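Local coordinates for cyanuric acid amidohydrolase (Azorhizobium caulinodans, PDB 4NQ3) that catalyses the hydrolytic ring opening of cyanuric acid to carboxybiuret, a step in the breakdown of s-triazine herbicides such as atrazine, using a Ser-Lys dyad, at the interface of chains A and B. Coordinates in Å, arbitrary orientation; residue numbers count along the deposited sequence, not the author numbering. Chains: chain A/B, Cyanuric acid amidohydrolase.

The interface of chains A and B. Residues chain A 14, 50-51, 54; chain B 50, 53-54, 57.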
loop_
_atom_site.group_PDB
_atom_site.type_symbol
_atom_site.label_atom_id
_atom_site.label_comp_id
_atom_site.label_asym_id
_atom_site.label_seq_id
_atom_site.Cartn_x
_atom_site.Cartn_y
_atom_site.Cartn_z
ATOM N N PRO A 14 -16.092 -11.653 3.131
ATOM C CA PRO A 14 -17.197 -10.775 2.747
ATOM C C PRO A 14 -18.435 -11.551 2.301
ATOM O O PRO A 14 -19.556 -11.100 2.517
ATOM C CB PRO A 14 -16.611 -9.980 1.591
ATOM C CG PRO A 14 -15.151 -9.952 1.878
ATOM C CD PRO A 14 -14.855 -11.308 2.419
ATOM N N PHE A 50 -13.859 -3.993 -3.390
ATOM C CA PHE A 50 -14.938 -4.824 -3.902
ATOM C C PHE A 50 -15.437 -5.805 -2.856
ATOM O O PHE A 50 -16.343 -6.602 -3.133
ATOM C CB PHE A 50 -14.491 -5.555 -5.169
ATOM C CG PHE A 50 -14.001 -4.628 -6.212
ATOM C CD1 PHE A 50 -14.910 -3.894 -6.984
ATOM C CD2 PHE A 50 -12.634 -4.401 -6.368
ATOM C CE1 PHE A 50 -14.455 -2.977 -7.934
ATOM C CE2 PHE A 50 -12.171 -3.485 -7.324
ATOM C CZ PHE A 50 -13.075 -2.770 -8.095
ATOM N N SER A 51 -14.880 -5.742 -1.650
ATOM C CA SER A 51 -15.416 -6.588 -0.612
ATOM C C SER A 51 -16.846 -6.122 -0.296
ATOM O O SER A 51 -17.701 -6.931 0.039
ATOM C CB SER A 51 -14.523 -6.563 0.620
ATOM O OG SER A 51 -14.631 -5.334 1.310
ATOM N N PHE A 54 -19.233 -7.426 -3.022
ATOM C CA PHE A 54 -19.249 -8.870 -2.814
ATOM C C PHE A 54 -20.194 -9.256 -1.660
ATOM O O PHE A 54 -21.006 -10.168 -1.798
ATOM C CB PHE A 54 -17.816 -9.360 -2.547
ATOM C CG PHE A 54 -17.633 -10.837 -2.674
ATOM C CD1 PHE A 54 -18.619 -11.637 -3.229
ATOM C CD2 PHE A 54 -16.465 -11.434 -2.261
ATOM C CE1 PHE A 54 -18.442 -13.013 -3.356
ATOM C CE2 PHE A 54 -16.292 -12.805 -2.394
ATOM C CZ PHE A 54 -17.284 -13.588 -2.933
ATOM N N PHE B 50 -10.547 -9.977 -2.953
ATOM C CA PHE B 50 -11.887 -10.532 -3.070
ATOM C C PHE B 50 -12.518 -10.198 -4.410
ATOM O O PHE B 50 -13.669 -10.578 -4.667
ATOM C CB PHE B 50 -12.765 -10.048 -1.915
ATOM C CG PHE B 50 -12.180 -10.360 -0.593
ATOM C CD1 PHE B 50 -12.260 -11.659 -0.078
ATOM C CD2 PHE B 50 -11.460 -9.392 0.106
ATOM C CE1 PHE B 50 -11.664 -11.975 1.146
ATOM C CE2 PHE B 50 -10.864 -9.701 1.337
ATOM C CZ PHE B 50 -10.956 -10.986 1.850
ATOM N N GLY B 53 -13.125 -13.772 -5.972
ATOM C CA GLY B 53 -14.305 -14.483 -5.526
ATOM C C GLY B 53 -15.577 -13.816 -6.000
ATOM O O GLY B 53 -16.542 -14.498 -6.385
ATOM N N PHE B 54 -15.556 -12.488 -6.019
ATOM C CA PHE B 54 -16.670 -11.692 -6.522
ATOM C C PHE B 54 -16.966 -12.016 -7.998
ATOM O O PHE B 54 -18.118 -12.228 -8.370
ATOM C CB PHE B 54 -16.352 -10.199 -6.333
ATOM C CG PHE B 54 -17.531 -9.293 -6.465
ATOM C CD1 PHE B 54 -18.822 -9.796 -6.502
ATOM C CD2 PHE B 54 -17.361 -7.930 -6.530
ATOM C CE1 PHE B 54 -19.922 -8.948 -6.615
ATOM C CE2 PHE B 54 -18.461 -7.089 -6.638
ATOM C CZ PHE B 54 -19.735 -7.603 -6.688
ATOM N N GLN B 57 -18.427 -15.695 -8.217
ATOM C CA GLN B 57 -19.829 -15.735 -7.824
ATOM C C GLN B 57 -20.691 -15.203 -8.935
ATOM O O GLN B 57 -21.715 -15.775 -9.265
ATOM C CB GLN B 57 -20.048 -14.924 -6.554
ATOM C CG GLN B 57 -21.342 -15.206 -5.853
ATOM C CD GLN B 57 -21.448 -14.464 -4.538
ATOM O OE1 GLN B 57 -21.431 -13.215 -4.494
ATOM N NE2 GLN B 57 -21.589 -15.229 -3.452
#
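A:Phe54 and B:Phe54 pass antiparallel about the two-fold axis, each ring lying on the first turn of the partner's helix. The face of the A:Phe54 ring covers the backbone N of B:Phe54, which stands 3.6 Å above the centre of the ring plane, and the B:Phe54 ring covers A:Phe54 N in the same way. In both copies CG is anti to the backbone N (chi1 -165°), which carries the phenyl across to the other subunit. The two rings touch through their CD1 atoms, 3.8 Å apart. Beyond them, the tip of A:Phe54, CZ, packs on the peptide carbonyl of B:Gly53, 3.5 Å from its C, while the amide carbon CD of B:Gln57 lies at the ring edge, in its plane, 3.5 Å from CE1, with the amide plane turned 73° from the phenyl. On the other flank A:Pro14 lays its CD over one face of B:Phe50, 3.8 Å from the ring centroid and displaced toward the rim, a CH-pi contact. B:Phe50 also offers its CB to A:Phe54 CD2. No polar bond crosses this patch, which is held by apolar packing. An alanine in place of A:Phe54 would probably uncover the B:Phe54 backbone and open a gap beside B:Gly53 and B:Gln57. Within the homotetramer, the patch joins the N-terminal ends of both 51-67 helices, the Phe50 residues just before them, and the A:Pro14 loop between strand 2-10 and helix 18-25, about 14 Å from active-site A:Lys156 to its centre.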